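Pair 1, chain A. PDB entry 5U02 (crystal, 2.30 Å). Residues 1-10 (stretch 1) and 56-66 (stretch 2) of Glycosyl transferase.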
# COMPACT_ATOMS: atom_id res chain seq x y z
N SER A 1 4.22 -50.30 -13.72
CA SER A 1 4.54 -50.58 -12.33
C SER A 1 5.88 -49.97 -11.93
O SER A 1 6.80 -49.88 -12.76
CB SER A 1 4.54 -52.09 -12.08
OG SER A 1 5.26 -52.77 -13.09
N PRO A 2 6.00 -49.54 -10.66
CA PRO A 2 7.12 -48.67 -10.26
C PRO A 2 8.51 -49.23 -10.53
O PRO A 2 9.26 -48.63 -11.31
CB PRO A 2 6.89 -48.50 -8.75
CG PRO A 2 5.42 -48.66 -8.59
CD PRO A 2 5.03 -49.72 -9.57
N GLU A 3 8.88 -50.34 -9.90
CA GLU A 3 10.26 -50.81 -10.03
C GLU A 3 10.56 -51.39 -11.40
O GLU A 3 11.73 -51.54 -11.73
CB GLU A 3 10.61 -51.83 -8.95
CG GLU A 3 9.68 -53.01 -8.84
CD GLU A 3 8.49 -52.72 -7.96
OE1 GLU A 3 7.44 -52.32 -8.50
OE2 GLU A 3 8.62 -52.85 -6.73
N ASP A 4 9.54 -51.74 -12.19
CA ASP A 4 9.80 -52.05 -13.59
C ASP A 4 10.19 -50.78 -14.35
O ASP A 4 11.02 -50.82 -15.26
CB ASP A 4 8.58 -52.71 -14.23
CG ASP A 4 7.98 -53.79 -13.36
OD1 ASP A 4 7.40 -53.46 -12.31
OD2 ASP A 4 8.07 -54.98 -13.74
N PHE A 5 9.61 -49.64 -13.96
CA PHE A 5 9.91 -48.37 -14.61
C PHE A 5 11.27 -47.83 -14.18
O PHE A 5 12.15 -47.57 -15.01
CB PHE A 5 8.81 -47.35 -14.29
CG PHE A 5 9.11 -45.95 -14.77
CD1 PHE A 5 8.94 -44.86 -13.93
CD2 PHE A 5 9.55 -45.73 -16.07
CE1 PHE A 5 9.22 -43.58 -14.38
CE2 PHE A 5 9.83 -44.46 -16.52
CZ PHE A 5 9.66 -43.38 -15.68
N TYR A 6 11.46 -47.62 -12.88
CA TYR A 6 12.70 -47.05 -12.38
C TYR A 6 13.88 -47.99 -12.54
O TYR A 6 15.03 -47.54 -12.50
CB TYR A 6 12.54 -46.65 -10.91
CG TYR A 6 11.55 -45.53 -10.71
CD1 TYR A 6 11.77 -44.28 -11.28
CD2 TYR A 6 10.41 -45.70 -9.93
CE1 TYR A 6 10.88 -43.25 -11.10
CE2 TYR A 6 9.51 -44.66 -9.74
CZ TYR A 6 9.76 -43.44 -10.33
OH TYR A 6 8.87 -42.40 -10.15
N GLU A 7 13.61 -49.29 -12.69
CA GLU A 7 14.61 -50.21 -13.20
C GLU A 7 15.25 -49.69 -14.48
O GLU A 7 16.48 -49.65 -14.61
CB GLU A 7 13.97 -51.57 -13.48
CG GLU A 7 14.84 -52.52 -14.25
CD GLU A 7 16.09 -52.94 -13.46
OE1 GLU A 7 15.91 -53.46 -12.35
OE2 GLU A 7 17.19 -52.76 -14.00
N VAL A 8 14.41 -49.30 -15.44
CA VAL A 8 14.86 -48.84 -16.75
C VAL A 8 15.66 -47.55 -16.63
O VAL A 8 16.76 -47.43 -17.18
CB VAL A 8 13.63 -48.68 -17.67
CG1 VAL A 8 13.98 -48.00 -18.99
CG2 VAL A 8 13.01 -50.05 -17.90
N MET A 9 15.12 -46.57 -15.91
CA MET A 9 15.80 -45.28 -15.79
C MET A 9 17.14 -45.43 -15.09
O MET A 9 18.06 -44.64 -15.32
CB MET A 9 14.92 -44.30 -15.04
CG MET A 9 13.48 -44.41 -15.44
SD MET A 9 13.18 -43.55 -16.99
CE MET A 9 13.90 -41.94 -16.71
N ARG A 10 17.25 -46.42 -14.20
CA ARG A 10 18.55 -46.72 -13.59
C ARG A 10 19.55 -47.12 -14.66
O ARG A 10 20.65 -46.57 -14.73
CB ARG A 10 18.43 -47.82 -12.53
CG ARG A 10 19.75 -48.02 -11.77
CD ARG A 10 19.84 -49.31 -10.95
NE ARG A 10 19.38 -50.52 -11.61
CZ ARG A 10 18.89 -51.57 -10.96
NH1 ARG A 10 18.75 -51.52 -9.63
NH2 ARG A 10 18.51 -52.66 -11.63
N PRO A 56 4.80 -45.82 -0.61
CA PRO A 56 5.92 -46.65 -0.15
C PRO A 56 6.50 -47.52 -1.26
O PRO A 56 7.72 -47.62 -1.39
CB PRO A 56 5.29 -47.49 0.96
CG PRO A 56 4.29 -46.57 1.56
CD PRO A 56 3.77 -45.69 0.44
N GLN A 57 5.63 -48.13 -2.06
CA GLN A 57 6.07 -48.92 -3.21
C GLN A 57 6.81 -48.08 -4.25
O GLN A 57 7.59 -48.63 -5.03
CB GLN A 57 4.87 -49.63 -3.85
CG GLN A 57 5.23 -50.65 -4.93
CD GLN A 57 4.04 -51.07 -5.76
OE1 GLN A 57 2.93 -50.57 -5.59
NE2 GLN A 57 4.27 -52.01 -6.68
N TRP A 58 6.58 -46.77 -4.27
CA TRP A 58 7.21 -45.91 -5.26
C TRP A 58 8.63 -45.52 -4.85
O TRP A 58 9.54 -45.49 -5.69
CB TRP A 58 6.37 -44.66 -5.47
CG TRP A 58 5.27 -44.83 -6.46
CD1 TRP A 58 4.19 -45.66 -6.36
CD2 TRP A 58 5.13 -44.14 -7.70
NE1 TRP A 58 3.39 -45.53 -7.47
CE2 TRP A 58 3.94 -44.60 -8.31
CE3 TRP A 58 5.89 -43.17 -8.37
CZ2 TRP A 58 3.51 -44.13 -9.54
CZ3 TRP A 58 5.45 -42.71 -9.59
CH2 TRP A 58 4.27 -43.18 -10.16
N ILE A 59 8.83 -45.21 -3.57
CA ILE A 59 10.09 -44.62 -3.14
C ILE A 59 11.22 -45.64 -3.12
O ILE A 59 12.39 -45.25 -3.23
CB ILE A 59 9.90 -43.92 -1.78
CG1 ILE A 59 11.12 -43.07 -1.42
CG2 ILE A 59 9.59 -44.94 -0.69
CD1 ILE A 59 11.31 -41.86 -2.29
N ASN A 60 10.92 -46.93 -3.01
CA ASN A 60 11.98 -47.94 -3.06
C ASN A 60 12.66 -47.93 -4.42
O ASN A 60 13.89 -47.84 -4.52
CB ASN A 60 11.45 -49.35 -2.77
CG ASN A 60 10.26 -49.37 -1.91
OD1 ASN A 60 9.19 -49.54 -2.39
ND2 ASN A 60 10.43 -49.23 -0.64
N ALA A 61 11.87 -48.03 -5.50
CA ALA A 61 12.42 -48.07 -6.85
C ALA A 61 13.09 -46.76 -7.21
O ALA A 61 14.18 -46.76 -7.80
CB ALA A 61 11.32 -48.40 -7.85
N LEU A 62 12.44 -45.64 -6.91
CA LEU A 62 13.09 -44.33 -7.05
C LEU A 62 14.39 -44.30 -6.27
O LEU A 62 15.40 -43.76 -6.75
CB LEU A 62 12.14 -43.23 -6.57
CG LEU A 62 12.47 -41.79 -6.93
CD1 LEU A 62 12.18 -41.53 -8.40
CD2 LEU A 62 11.69 -40.82 -6.06
N GLY A 63 14.40 -44.88 -5.07
CA GLY A 63 15.62 -44.90 -4.27
C GLY A 63 16.76 -45.63 -4.95
O GLY A 63 17.86 -45.10 -5.08
N ASP A 64 16.50 -46.87 -5.39
CA ASP A 64 17.54 -47.64 -6.07
C ASP A 64 17.97 -46.97 -7.37
O ASP A 64 19.14 -47.03 -7.75
CB ASP A 64 17.05 -49.06 -6.34
CG ASP A 64 18.19 -50.05 -6.55
OD1 ASP A 64 17.94 -51.27 -6.49
OD2 ASP A 64 19.34 -49.61 -6.77
N PHE A 65 17.03 -46.32 -8.06
CA PHE A 65 17.38 -45.57 -9.27
C PHE A 65 18.22 -44.35 -8.93
O PHE A 65 19.28 -44.13 -9.52
CB PHE A 65 16.10 -45.20 -10.03
CG PHE A 65 16.23 -43.99 -10.92
CD1 PHE A 65 15.40 -42.90 -10.74
CD2 PHE A 65 17.18 -43.94 -11.93
CE1 PHE A 65 15.50 -41.78 -11.55
CE2 PHE A 65 17.29 -42.83 -12.74
CZ PHE A 65 16.45 -41.75 -12.55
N ILE A 66 17.76 -43.53 -7.98
CA ILE A 66 18.54 -42.36 -7.58
C ILE A 66 19.82 -42.77 -6.86
O ILE A 66 20.78 -41.98 -6.81
CB ILE A 66 17.66 -41.42 -6.72
CG1 ILE A 66 16.45 -40.95 -7.52
CG2 ILE A 66 18.44 -40.20 -6.25
CD1 ILE A 66 16.80 -40.10 -8.72

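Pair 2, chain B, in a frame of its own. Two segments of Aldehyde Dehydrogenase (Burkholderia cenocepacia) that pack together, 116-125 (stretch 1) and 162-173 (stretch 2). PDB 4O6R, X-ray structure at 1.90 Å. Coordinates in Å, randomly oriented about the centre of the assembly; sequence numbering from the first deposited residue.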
# COMPACT_ATOMS: atom_id res chain seq x y z
N CYS B 116 19.76 -9.83 -4.62
CA CYS B 116 18.39 -10.32 -4.47
C CYS B 116 18.15 -10.90 -3.08
O CYS B 116 17.15 -10.60 -2.47
CB CYS B 116 18.05 -11.34 -5.56
SG CYS B 116 16.30 -11.84 -5.57
N PHE B 117 19.08 -11.72 -2.56
CA PHE B 117 18.94 -12.20 -1.20
C PHE B 117 18.95 -11.00 -0.24
O PHE B 117 18.19 -11.00 0.72
CB PHE B 117 20.03 -13.20 -0.83
CG PHE B 117 19.74 -14.62 -1.28
CD1 PHE B 117 18.62 -15.30 -0.83
CD2 PHE B 117 20.63 -15.28 -2.12
CE1 PHE B 117 18.39 -16.61 -1.23
CE2 PHE B 117 20.38 -16.60 -2.52
CZ PHE B 117 19.26 -17.26 -2.06
N ARG B 118 19.79 -9.99 -0.48
CA ARG B 118 19.85 -8.85 0.43
C ARG B 118 18.52 -8.09 0.40
O ARG B 118 18.00 -7.76 1.45
CB ARG B 118 21.02 -7.94 0.13
CG ARG B 118 21.07 -6.72 1.04
CD ARG B 118 22.38 -5.98 0.89
NE ARG B 118 23.52 -6.81 1.25
CZ ARG B 118 24.47 -7.23 0.42
NH1 ARG B 118 24.45 -6.91 -0.86
NH2 ARG B 118 25.49 -7.96 0.91
N TYR B 119 17.97 -7.86 -0.80
CA TYR B 119 16.66 -7.20 -0.92
C TYR B 119 15.62 -7.92 -0.06
O TYR B 119 14.93 -7.31 0.74
CB TYR B 119 16.21 -7.14 -2.38
CG TYR B 119 14.87 -6.48 -2.57
CD1 TYR B 119 14.78 -5.11 -2.78
CD2 TYR B 119 13.70 -7.22 -2.55
CE1 TYR B 119 13.57 -4.49 -2.99
CE2 TYR B 119 12.46 -6.59 -2.77
CZ TYR B 119 12.41 -5.23 -2.97
OH TYR B 119 11.19 -4.59 -3.18
N PHE B 120 15.52 -9.24 -0.24
CA PHE B 120 14.54 -10.03 0.49
C PHE B 120 14.80 -10.16 1.97
O PHE B 120 13.85 -10.22 2.75
CB PHE B 120 14.23 -11.37 -0.21
CG PHE B 120 13.37 -11.16 -1.39
CD1 PHE B 120 12.06 -10.85 -1.20
CD2 PHE B 120 13.92 -11.04 -2.65
CE1 PHE B 120 11.26 -10.51 -2.26
CE2 PHE B 120 13.11 -10.74 -3.73
CZ PHE B 120 11.77 -10.48 -3.53
N GLY B 121 16.06 -10.14 2.38
CA GLY B 121 16.37 -10.08 3.79
C GLY B 121 15.83 -8.82 4.42
O GLY B 121 15.33 -8.85 5.53
N GLY B 122 15.88 -7.71 3.69
CA GLY B 122 15.31 -6.45 4.17
C GLY B 122 13.80 -6.42 4.01
O GLY B 122 13.12 -5.74 4.76
N MET B 123 13.26 -7.15 3.05
CA MET B 123 11.82 -7.23 2.83
C MET B 123 11.05 -8.00 3.89
O MET B 123 9.85 -7.77 4.08
CB MET B 123 11.54 -7.90 1.50
CG MET B 123 10.08 -8.10 1.13
SD MET B 123 9.18 -6.54 1.00
CE MET B 123 9.32 -6.17 -0.74
N ALA B 124 11.70 -8.95 4.56
CA ALA B 124 10.98 -9.94 5.35
C ALA B 124 10.01 -9.31 6.33
O ALA B 124 8.85 -9.70 6.38
CB ALA B 124 11.91 -10.90 6.05
N ASP B 125 10.47 -8.29 7.06
CA ASP B 125 9.60 -7.63 8.06
C ASP B 125 8.99 -6.34 7.53
O ASP B 125 8.52 -5.52 8.30
CB ASP B 125 10.35 -7.37 9.38
CG ASP B 125 11.54 -6.41 9.27
OD1 ASP B 125 11.98 -6.01 8.16
OD2 ASP B 125 12.07 -6.05 10.34
N PHE B 162 18.98 -17.83 -9.94
CA PHE B 162 17.65 -18.38 -9.64
C PHE B 162 17.50 -18.82 -8.21
O PHE B 162 16.38 -18.79 -7.70
CB PHE B 162 17.28 -19.55 -10.56
CG PHE B 162 16.97 -19.15 -11.97
CD1 PHE B 162 16.37 -17.95 -12.25
CD2 PHE B 162 17.26 -20.00 -13.00
CE1 PHE B 162 16.10 -17.59 -13.55
CE2 PHE B 162 16.96 -19.66 -14.29
CZ PHE B 162 16.38 -18.46 -14.58
N THR B 163 18.58 -19.23 -7.54
CA THR B 163 18.48 -19.54 -6.10
C THR B 163 17.90 -18.37 -5.34
O THR B 163 17.04 -18.54 -4.47
CB THR B 163 19.81 -19.98 -5.42
OG1 THR B 163 20.76 -18.91 -5.37
CG2 THR B 163 20.42 -21.17 -6.15
N SER B 164 18.39 -17.18 -5.65
CA SER B 164 17.95 -15.96 -4.99
C SER B 164 16.56 -15.53 -5.45
O SER B 164 15.72 -15.17 -4.63
CB SER B 164 18.95 -14.84 -5.19
OG SER B 164 18.96 -14.34 -6.53
N TRP B 165 16.28 -15.59 -6.75
CA TRP B 165 14.95 -15.16 -7.23
C TRP B 165 13.81 -15.99 -6.64
O TRP B 165 12.75 -15.48 -6.31
CB TRP B 165 14.89 -15.25 -8.74
CG TRP B 165 15.68 -14.24 -9.49
CD1 TRP B 165 16.73 -13.48 -9.03
CD2 TRP B 165 15.51 -13.89 -10.85
NE1 TRP B 165 17.21 -12.68 -10.05
CE2 TRP B 165 16.48 -12.92 -11.17
CE3 TRP B 165 14.58 -14.27 -11.84
CZ2 TRP B 165 16.54 -12.31 -12.44
CZ3 TRP B 165 14.66 -13.68 -13.11
CH2 TRP B 165 15.63 -12.72 -13.39
N LYS B 166 14.05 -17.29 -6.53
CA LYS B 166 13.10 -18.23 -5.96
C LYS B 166 13.03 -18.21 -4.44
O LYS B 166 11.96 -18.03 -3.84
CB LYS B 166 13.51 -19.63 -6.38
CG LYS B 166 13.35 -19.89 -7.85
CD LYS B 166 11.91 -19.95 -8.23
CE LYS B 166 11.70 -19.15 -9.47
NZ LYS B 166 10.25 -18.99 -9.75
N MET B 167 14.18 -18.42 -3.82
CA MET B 167 14.21 -18.64 -2.40
C MET B 167 14.13 -17.36 -1.58
O MET B 167 13.64 -17.40 -0.46
CB MET B 167 15.42 -19.47 -1.98
CG MET B 167 15.37 -20.86 -2.59
SD MET B 167 16.45 -22.05 -1.77
CE MET B 167 18.03 -21.63 -2.52
N GLY B 168 14.59 -16.25 -2.13
CA GLY B 168 14.48 -14.97 -1.42
C GLY B 168 13.07 -14.67 -0.90
O GLY B 168 12.87 -14.57 0.30
N PRO B 169 12.10 -14.53 -1.81
CA PRO B 169 10.78 -14.22 -1.33
C PRO B 169 10.14 -15.36 -0.55
O PRO B 169 9.45 -15.09 0.42
CB PRO B 169 9.99 -13.89 -2.61
CG PRO B 169 10.73 -14.51 -3.73
CD PRO B 169 12.17 -14.47 -3.29
N ALA B 170 10.34 -16.59 -0.98
CA ALA B 170 9.67 -17.73 -0.32
C ALA B 170 10.06 -17.78 1.15
O ALA B 170 9.20 -17.94 2.04
CB ALA B 170 10.04 -19.03 -1.01
N LEU B 171 11.36 -17.61 1.41
CA LEU B 171 11.93 -17.73 2.75
C LEU B 171 11.59 -16.52 3.57
O LEU B 171 11.17 -16.64 4.73
CB LEU B 171 13.44 -17.91 2.68
CG LEU B 171 13.89 -19.28 2.17
CD1 LEU B 171 15.40 -19.30 1.95
CD2 LEU B 171 13.44 -20.38 3.13
N ALA B 172 11.72 -15.35 2.97
CA ALA B 172 11.39 -14.09 3.64
C ALA B 172 9.97 -14.13 4.16
O ALA B 172 9.71 -13.72 5.29
CB ALA B 172 11.58 -12.91 2.72
N ALA B 173 9.07 -14.68 3.35
CA ALA B 173 7.65 -14.74 3.69
C ALA B 173 7.28 -15.80 4.71
O ALA B 173 6.15 -15.83 5.15
CB ALA B 173 6.83 -14.95 2.44
O HOH W 1 6.95 -11.91 6.23

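Two helices that run side by side in the same direction must fill the groove between them, and a given backbone arrangement can be filled in more than one way. Pair 1 and pair 2 illustrate this. Their helix axes approach to 8.4 Å and 8.6 Å, with angles of 14° and 9° between their N-to-C directions, and 14 central residues superpose with an RMSD of 0.5 Å. Neither pair has a clear direct hydrogen bond across the contact, so side-chain packing carries most of it.

The closest match among the inward-facing side chains is the aromatic ring at Tyr6(A) and Phe120(B), whose side-chain centres fall 0.9 Å apart and which point toward the partner helix with chi1 in the m well. Each faces a small residue, Ala61(A) or Gly168(B). In pair 1 the methyl group lies at the edge of the ring, with Tyr6(A) CD2 3.5 Å from Ala61(A) CB. In pair 2 a CB on Gly168(B) would stand only 3.0 Å from CD2 of Phe120(B), a clash; the absence of a side chain leaves that space to the ring. The next position supplies a cover for one ring face: Leu62(A) CA lies over Tyr6(A), and Pro169(B) over Phe120(B), its CD 3.8 Å from the ring centroid in a CH-pi contact. The helix of Pro169(B) is kinked there, because proline nitrogen has no proton for the preceding turn, yet the match survives.

One turn earlier, Pro2(A) and Cys116(B) both point toward the partner and meet a tryptophan, Trp58(A) or Trp165(B). Pro2(A) CG sits over the indole face, 4.1 Å from the centroid of the five-membered ring. Cys116(B) SG approaches obliquely, 3.9 Å from Trp165(B) CD1. At the neighbouring position the solutions part. Glu3(A) packs its CA 3.4 Å from Ala61(A) CB, and its OE1 comes to 3.7 Å from Gln57(A) NE2, whereas the ring of Phe117(B) settles among Thr163(B), Ser164(B), Met167(B) and Gly168(B), with Ser164(B) CA over its face.

At the other end, bulk is redistributed. Phe65(A) spreads its ring beneath Met9(A), whose CB lies 3.9 Å from the ring centroid; its counterpart Ala172(B) is small, and Met123(B), though its CB also points toward the partner, makes no contact. Instead Ala124(B) CB packs 3.9 Å from Ala172(B) CB. The match of Ala124(B) is Arg10(A), which is partly exposed and forms a salt bridge, NH1 to Asp64(A) OD1 at 3.3 Å. Similar backbones thus accommodate a large ring, a charged pair or two methyl groups.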